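Local coordinates for substrate-binding protein (Synechococcus sp., PDB 6WPN) that probably binds sugars, perhaps oligosaccharides, in the periplasm of a marine cyanobacterium as the substrate-capturing component of a transport system, at residues Y396-R401 with L414-Q419; A220-F225 with S408-V413; I137-T142 with T325-F330. All coordinates share one frame; numbering follows the deposited sequence.

Interaction 1 (Y396-R401 with L414-Q419)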
# COMPACT_ATOMS: atom_id res chain seq x y z
N TYR A 396 3.67 -15.67 6.04
CA TYR A 396 4.35 -14.95 7.12
C TYR A 396 4.55 -15.84 8.35
O TYR A 396 5.59 -15.77 9.01
CB TYR A 396 3.56 -13.69 7.51
CG TYR A 396 3.66 -12.54 6.53
CD1 TYR A 396 4.04 -12.73 5.21
CD2 TYR A 396 3.40 -11.24 6.95
CE1 TYR A 396 4.13 -11.68 4.33
CE2 TYR A 396 3.49 -10.17 6.08
CZ TYR A 396 3.85 -10.39 4.77
OH TYR A 396 3.94 -9.33 3.90
N THR A 397 3.56 -16.67 8.67
CA THR A 397 3.67 -17.55 9.84
C THR A 397 4.78 -18.58 9.66
O THR A 397 5.57 -18.80 10.58
CB THR A 397 2.34 -18.25 10.10
OG1 THR A 397 1.34 -17.28 10.45
CG2 THR A 397 2.49 -19.27 11.23
N GLN A 398 4.82 -19.23 8.50
CA GLN A 398 5.86 -20.24 8.26
C GLN A 398 7.24 -19.59 8.16
O GLN A 398 8.22 -20.12 8.70
CB GLN A 398 5.55 -21.04 7.00
CG GLN A 398 4.30 -21.90 7.10
CD GLN A 398 4.26 -22.75 8.37
OE1 GLN A 398 5.27 -23.35 8.76
NE2 GLN A 398 3.10 -22.80 9.01
N LEU A 399 7.33 -18.45 7.49
CA LEU A 399 8.61 -17.75 7.42
C LEU A 399 9.08 -17.37 8.81
O LEU A 399 10.28 -17.46 9.12
CB LEU A 399 8.49 -16.52 6.53
CG LEU A 399 9.75 -15.65 6.38
CD1 LEU A 399 10.90 -16.47 5.82
CD2 LEU A 399 9.48 -14.45 5.50
N GLN A 400 8.14 -17.00 9.68
CA GLN A 400 8.48 -16.63 11.05
C GLN A 400 9.08 -17.80 11.81
O GLN A 400 10.04 -17.63 12.56
CB GLN A 400 7.22 -16.12 11.74
CG GLN A 400 7.44 -15.40 13.03
CD GLN A 400 6.19 -14.69 13.49
OE1 GLN A 400 5.46 -14.12 12.67
NE2 GLN A 400 5.93 -14.72 14.79
N ARG A 401 8.55 -19.01 11.60
CA ARG A 401 9.12 -20.19 12.24
C ARG A 401 10.54 -20.45 11.76
O ARG A 401 11.38 -20.94 12.52
CB ARG A 401 8.25 -21.42 11.96
CG ARG A 401 6.84 -21.32 12.51
CD ARG A 401 6.05 -22.53 12.07
NE ARG A 401 6.51 -23.74 12.74
CZ ARG A 401 6.22 -24.97 12.35
NH1 ARG A 401 5.47 -25.16 11.27
NH2 ARG A 401 6.67 -26.02 13.03
N LEU A 414 7.48 -25.77 2.37
CA LEU A 414 6.60 -26.93 2.24
C LEU A 414 5.37 -26.78 3.12
O LEU A 414 4.25 -27.06 2.67
CB LEU A 414 7.36 -28.21 2.60
CG LEU A 414 6.52 -29.44 2.28
CD1 LEU A 414 6.41 -29.61 0.76
CD2 LEU A 414 7.08 -30.70 2.94
N GLU A 415 5.55 -26.33 4.36
CA GLU A 415 4.41 -26.15 5.25
C GLU A 415 3.45 -25.11 4.70
O GLU A 415 2.23 -25.30 4.72
CB GLU A 415 4.88 -25.75 6.65
CG GLU A 415 5.69 -26.82 7.39
CD GLU A 415 4.83 -27.93 7.94
OE1 GLU A 415 3.59 -27.81 7.90
OE2 GLU A 415 5.40 -28.94 8.42
N ALA A 416 3.99 -24.00 4.19
CA ALA A 416 3.13 -22.98 3.59
C ALA A 416 2.39 -23.52 2.37
O ALA A 416 1.19 -23.29 2.21
CB ALA A 416 3.95 -21.74 3.23
N GLU A 417 3.10 -24.24 1.50
CA GLU A 417 2.48 -24.79 0.31
C GLU A 417 1.34 -25.75 0.67
O GLU A 417 0.26 -25.69 0.09
CB GLU A 417 3.52 -25.50 -0.55
CG GLU A 417 2.95 -26.24 -1.74
CD GLU A 417 3.94 -27.20 -2.37
OE1 GLU A 417 4.60 -27.97 -1.62
OE2 GLU A 417 4.07 -27.19 -3.61
N GLN A 418 1.59 -26.63 1.64
CA GLN A 418 0.59 -27.63 2.01
C GLN A 418 -0.60 -26.99 2.73
O GLN A 418 -1.75 -27.39 2.52
CB GLN A 418 1.23 -28.71 2.86
CG GLN A 418 2.23 -29.56 2.10
CD GLN A 418 3.09 -30.41 3.00
OE1 GLN A 418 3.10 -30.24 4.22
NE2 GLN A 418 3.83 -31.35 2.41
N GLN A 419 -0.33 -26.00 3.59
CA GLN A 419 -1.42 -25.32 4.28
C GLN A 419 -2.29 -24.52 3.31
O GLN A 419 -3.52 -24.52 3.43
CB GLN A 419 -0.87 -24.42 5.38
CG GLN A 419 -0.33 -25.19 6.56
CD GLN A 419 -0.02 -24.30 7.75
OE1 GLN A 419 -0.25 -23.09 7.70
NE2 GLN A 419 0.51 -24.89 8.82
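Gln398 OE1 packs against Glu415 CB across the contact (3.2 Å) and accepts one hydrogen bond, from Arg401 NH1 of its own helix at 3.1 Å. That bond is bent, with an N-H...O angle of 142°; the donor lies in the carbonyl plane of the amide, on a lone pair, while the oxygen is tilted somewhat from the guanidinium plane. Spaced three residues apart on one helical face, Gln398 and Arg401 brace each other, so the arginine helps fix the rotation of the amide that meets the other helix. The first torsion of Gln398 (chi1 -66°) sets CG beside its own backbone N and 3.6 Å from Ala416 N, and a bend at chi2 turns the amide toward Glu415. The small Ala416 permits this closeness, its CB lying 3.9 Å from Gln398 CG. The other end of the amide, NE2, comes 3.3 Å from Gln419 NE2; as modelled these are two donors and form no hydrogen bond, and the two amide planes are nearly perpendicular. Arg401 NH1 also stands 4.7 Å from Glu415 OE1, too far for a salt bridge, although the opposite charges probably attract weakly. No hydrogen bond links the two segments, so packing by the whole Gln398 side chain, stem and amide, carries much of the contact. On another side of helix 388-403, Leu399 packs on Phe225, Trp228 and Thr229 of helix 219-233. The axes of 396-401 and 414-419 approach to 9.1 Å at 159°, and helices 388-403 and 409-427, joined by a short loop, form an antiparallel helical hairpin at the C-terminal end of the chain.

Interaction 2 (A220-F225 with S408-V413)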
# COMPACT_ATOMS: atom_id res chain seq x y z
N ALA A 220 12.41 -19.69 -7.23
CA ALA A 220 12.26 -18.30 -6.80
C ALA A 220 11.73 -18.22 -5.38
O ALA A 220 12.24 -17.45 -4.56
CB ALA A 220 11.33 -17.56 -7.76
N GLY A 221 10.70 -19.02 -5.06
CA GLY A 221 10.13 -18.98 -3.72
C GLY A 221 11.08 -19.48 -2.65
O GLY A 221 11.19 -18.88 -1.58
N ARG A 222 11.78 -20.59 -2.92
CA ARG A 222 12.76 -21.08 -1.96
C ARG A 222 13.89 -20.08 -1.77
O ARG A 222 14.37 -19.88 -0.65
CB ARG A 222 13.30 -22.44 -2.42
CG ARG A 222 12.25 -23.53 -2.50
CD ARG A 222 12.88 -24.89 -2.77
NE ARG A 222 13.34 -25.03 -4.15
CZ ARG A 222 12.58 -25.43 -5.16
NH1 ARG A 222 11.30 -25.73 -4.95
NH2 ARG A 222 13.09 -25.54 -6.38
N LYS A 223 14.31 -19.44 -2.86
CA LYS A 223 15.34 -18.41 -2.76
C LYS A 223 14.84 -17.23 -1.94
O LYS A 223 15.59 -16.67 -1.13
CB LYS A 223 15.76 -17.98 -4.17
CG LYS A 223 16.84 -16.92 -4.24
CD LYS A 223 17.20 -16.66 -5.70
CE LYS A 223 18.02 -15.39 -5.88
NZ LYS A 223 18.33 -15.15 -7.32
N ALA A 224 13.57 -16.86 -2.11
CA ALA A 224 13.01 -15.74 -1.36
C ALA A 224 12.86 -16.08 0.12
O ALA A 224 13.12 -15.23 0.98
CB ALA A 224 11.65 -15.34 -1.95
N PHE A 225 12.41 -17.30 0.43
CA PHE A 225 12.33 -17.72 1.83
C PHE A 225 13.71 -17.72 2.49
O PHE A 225 13.87 -17.24 3.61
CB PHE A 225 11.71 -19.12 1.93
CG PHE A 225 10.22 -19.11 2.19
CD1 PHE A 225 9.32 -18.86 1.17
CD2 PHE A 225 9.73 -19.34 3.47
CE1 PHE A 225 7.96 -18.85 1.42
CE2 PHE A 225 8.37 -19.32 3.72
CZ PHE A 225 7.49 -19.08 2.70
N SER A 408 13.69 -25.22 9.09
CA SER A 408 14.49 -24.71 7.99
C SER A 408 13.62 -23.90 7.03
O SER A 408 12.38 -23.94 7.07
CB SER A 408 15.16 -25.85 7.24
OG SER A 408 14.21 -26.52 6.44
N SER A 409 14.29 -23.16 6.13
CA SER A 409 13.60 -22.35 5.14
C SER A 409 12.74 -23.21 4.21
O SER A 409 11.58 -22.89 3.96
CB SER A 409 14.61 -21.55 4.32
OG SER A 409 15.45 -20.76 5.14
N ASP A 410 13.33 -24.29 3.68
CA ASP A 410 12.57 -25.18 2.82
C ASP A 410 11.42 -25.83 3.57
O ASP A 410 10.36 -26.10 2.99
CB ASP A 410 13.47 -26.26 2.21
CG ASP A 410 14.54 -25.67 1.30
OD1 ASP A 410 14.33 -24.56 0.78
OD2 ASP A 410 15.58 -26.34 1.10
N GLN A 411 11.62 -26.11 4.86
CA GLN A 411 10.54 -26.65 5.67
C GLN A 411 9.39 -25.66 5.76
O GLN A 411 8.22 -26.05 5.72
CB GLN A 411 11.08 -26.98 7.07
CG GLN A 411 10.20 -27.89 7.90
CD GLN A 411 10.21 -29.31 7.38
OE1 GLN A 411 11.14 -29.72 6.69
NE2 GLN A 411 9.18 -30.08 7.74
N ALA A 412 9.70 -24.37 5.86
CA ALA A 412 8.65 -23.35 5.86
C ALA A 412 7.91 -23.33 4.53
O ALA A 412 6.68 -23.23 4.50
CB ALA A 412 9.25 -21.98 6.17
N VAL A 413 8.65 -23.42 3.42
CA VAL A 413 8.05 -23.42 2.09
C VAL A 413 7.06 -24.57 1.97
O VAL A 413 5.93 -24.39 1.50
CB VAL A 413 9.14 -23.51 1.01
CG1 VAL A 413 8.51 -23.58 -0.37
CG2 VAL A 413 10.08 -22.32 1.12
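Phe225 and Val413 carry the apolar part of this contact. Val413 CG2 sits over one face of the Phe225 ring as a CH-pi contact, 3.7 Å from the centroid and 24° off the ring normal, displaced toward the rim on the CG side; its closest ring atom is Phe225 CG at 3.4 Å. Val413 places CG1 anti to its backbone N (chi1 178°), which leaves CG2 beside that nitrogen as the branch that meets the ring. Ala412 adds its methyl obliquely, CB lying 3.7 Å from Phe225 CE2. Beyond the two segments, the ring of Phe225 also meets Phe200, Ile395 and Leu399, so it is enclosed by several helices.

The polar approaches are weaker. Asp410 OD1 lies 3.8 Å from Arg222 CD and therefore meets the aliphatic stem of the arginine. Arg222 NE is 5.1 Å from Asp410 OD1, with guanidinium and carboxylate planes 81° apart, and this is no salt bridge; Arg222 NH1 bonds instead to Asn217 OD1. Ser409 sets its backbone oxygen 4.0 Å from Phe225 CD2, obliquely to the ring.

Capping is local to 408-413. Ser408, at the N-cap position of helix 409-427, accepts from Gln411 N through OG at 3.1 Å, a capping bond that closes the first turn.

This is helix-helix packing, the axes of 220-225 and 409-413 being 9.1 Å apart. With no hydrogen bond crossing between the segments, adhesion rests mainly on excluding water around Phe225, while the charged pair at the margin probably contributes only a modest attraction.

Interaction 3 (I137-T142 with T325-F330); sequences IPWYLT and TNQARF
An aromatic cluster of Trp139, Tyr140 and Phe330 joins strand 137-149 of the mixed sheet to helix 324-334, the segments running nearly parallel with axes 9.4 Å apart. Phe330 CE2 lies over one face of Tyr140, 3.7 Å from Tyr140 CD1, and the two rings meet obliquely at 52°. The Trp139 six-membered ring and the Phe330 ring are closer to parallel, at 30°, but slid apart, with centroids separated by 5.6 Å. Tyr140 turns its ring between its own backbone N and carbonyl carbon (chi1 68°), which also lays CD1 over a face of Trp139. An alanine in place of Tyr140 would remove this ring and would probably leave Phe330 CE2 without its facing surface and Trp139 freer to shift. Gln327 reaches the strand with CG at the edge of the Trp139 indole, 4.4 Å from CD1. Gln327 OE1 and Trp139 O, both acceptors, stand close without bonding, and each has another partner: Ser339 N for Gln327 OE1, Ser339 OG for Trp139 O. Gln327 NE2 bonds to Thr322 O. Direct adhesion is thus aromatic and apolar, whereas the buried polar atoms are satisfied through neighbouring residues.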
# COMPACT_ATOMS: atom_id res chain seq x y z
N ILE A 137 -14.37 2.46 -8.47
CA ILE A 137 -13.84 3.66 -9.11
C ILE A 137 -12.49 3.97 -8.46
O ILE A 137 -12.41 4.00 -7.22
CB ILE A 137 -14.80 4.85 -8.97
CG1 ILE A 137 -16.08 4.60 -9.77
CG2 ILE A 137 -14.14 6.15 -9.40
CD1 ILE A 137 -17.20 5.55 -9.45
N PRO A 138 -11.43 4.20 -9.23
CA PRO A 138 -10.14 4.51 -8.62
C PRO A 138 -10.19 5.85 -7.90
O PRO A 138 -10.79 6.81 -8.38
CB PRO A 138 -9.17 4.55 -9.81
CG PRO A 138 -9.89 3.86 -10.91
CD PRO A 138 -11.34 4.11 -10.69
N TRP A 139 -9.54 5.90 -6.74
CA TRP A 139 -9.45 7.14 -5.98
C TRP A 139 -8.01 7.64 -6.04
O TRP A 139 -7.57 8.14 -7.08
CB TRP A 139 -9.91 6.92 -4.54
CG TRP A 139 -10.09 8.19 -3.76
CD1 TRP A 139 -9.89 9.46 -4.21
CD2 TRP A 139 -10.46 8.30 -2.39
NE1 TRP A 139 -10.13 10.36 -3.20
CE2 TRP A 139 -10.48 9.67 -2.07
CE3 TRP A 139 -10.78 7.36 -1.39
CZ2 TRP A 139 -10.82 10.13 -0.80
CZ3 TRP A 139 -11.12 7.83 -0.13
CH2 TRP A 139 -11.13 9.20 0.16
N TYR A 140 -7.27 7.54 -4.95
CA TYR A 140 -5.88 7.97 -4.92
C TYR A 140 -4.96 6.76 -4.85
O TYR A 140 -5.39 5.61 -4.71
CB TYR A 140 -5.61 8.90 -3.74
CG TYR A 140 -5.71 8.24 -2.39
CD1 TYR A 140 -6.93 8.10 -1.75
CD2 TYR A 140 -4.58 7.78 -1.74
CE1 TYR A 140 -7.02 7.50 -0.51
CE2 TYR A 140 -4.66 7.18 -0.50
CZ TYR A 140 -5.88 7.05 0.11
OH TYR A 140 -5.96 6.46 1.35
N LEU A 141 -3.66 7.03 -4.95
CA LEU A 141 -2.66 5.98 -4.91
C LEU A 141 -1.36 6.54 -4.34
O LEU A 141 -1.10 7.74 -4.39
CB LEU A 141 -2.47 5.34 -6.29
CG LEU A 141 -1.97 6.26 -7.40
CD1 LEU A 141 -0.48 6.46 -7.32
CD2 LEU A 141 -2.35 5.64 -8.74
N THR A 142 -0.55 5.63 -3.78
CA THR A 142 0.71 5.98 -3.15
C THR A 142 1.82 5.13 -3.73
O THR A 142 1.66 3.91 -3.88
CB THR A 142 0.68 5.75 -1.63
OG1 THR A 142 0.57 4.35 -1.36
CG2 THR A 142 -0.52 6.42 -1.00
N THR A 325 -11.01 18.32 -9.43
CA THR A 325 -10.76 19.33 -8.41
C THR A 325 -10.50 18.68 -7.06
O THR A 325 -9.55 19.05 -6.35
CB THR A 325 -11.94 20.28 -8.31
OG1 THR A 325 -12.17 20.91 -9.57
CG2 THR A 325 -11.68 21.34 -7.24
N ASN A 326 -11.34 17.72 -6.67
CA ASN A 326 -11.19 17.11 -5.35
C ASN A 326 -9.94 16.23 -5.27
O ASN A 326 -9.25 16.21 -4.24
CB ASN A 326 -12.44 16.30 -4.99
CG ASN A 326 -13.67 17.18 -4.81
OD1 ASN A 326 -13.58 18.28 -4.27
ND2 ASN A 326 -14.82 16.69 -5.25
N GLN A 327 -9.62 15.51 -6.35
CA GLN A 327 -8.43 14.66 -6.32
C GLN A 327 -7.16 15.50 -6.29
O GLN A 327 -6.20 15.16 -5.58
CB GLN A 327 -8.42 13.71 -7.51
CG GLN A 327 -9.29 12.48 -7.31
CD GLN A 327 -8.78 11.28 -8.08
OE1 GLN A 327 -7.68 10.79 -7.84
NE2 GLN A 327 -9.59 10.79 -9.02
N ALA A 328 -7.13 16.60 -7.04
CA ALA A 328 -5.97 17.49 -6.99
C ALA A 328 -5.79 18.06 -5.59
O ALA A 328 -4.67 18.08 -5.06
CB ALA A 328 -6.13 18.61 -8.02
N ARG A 329 -6.88 18.52 -4.98
CA ARG A 329 -6.80 19.08 -3.64
C ARG A 329 -6.35 18.04 -2.63
O ARG A 329 -5.55 18.34 -1.73
CB ARG A 329 -8.16 19.65 -3.24
CG ARG A 329 -8.19 20.31 -1.88
CD ARG A 329 -9.52 20.98 -1.62
NE ARG A 329 -9.63 21.43 -0.23
CZ ARG A 329 -10.76 21.80 0.35
NH1 ARG A 329 -10.76 22.19 1.62
NH2 ARG A 329 -11.90 21.77 -0.33
N PHE A 330 -6.84 16.80 -2.75
CA PHE A 330 -6.39 15.75 -1.84
C PHE A 330 -4.94 15.38 -2.11
O PHE A 330 -4.21 15.06 -1.17
CB PHE A 330 -7.30 14.52 -1.95
CG PHE A 330 -6.99 13.46 -0.92
CD1 PHE A 330 -7.44 13.59 0.39
CD2 PHE A 330 -6.28 12.32 -1.27
CE1 PHE A 330 -7.17 12.62 1.34
CE2 PHE A 330 -6.01 11.33 -0.32
CZ PHE A 330 -6.45 11.49 0.99

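How the interactions relate
Interactions 1 and 2 form one helical cluster: their centres are 9 Å apart, both use helix 409-427, and Gln398 O touches Ala412 CB at 3.3 Å. Helix 409-427 thus packs through successive segments on helix 219-233 and helix 388-403. Interaction 3 lies on the opposite side of the chain's centre, about 37 Å from interaction 1 and 39 Å from interaction 2 between centres, where a helix covers a strand of the mixed sheet. Along the chain, interaction 3 closes before interaction 1 opens, but its segments alternate with those of interaction 2. The chain therefore passes back and forth between the two regions, consistent with the two-lobed architecture of solute-binding proteins.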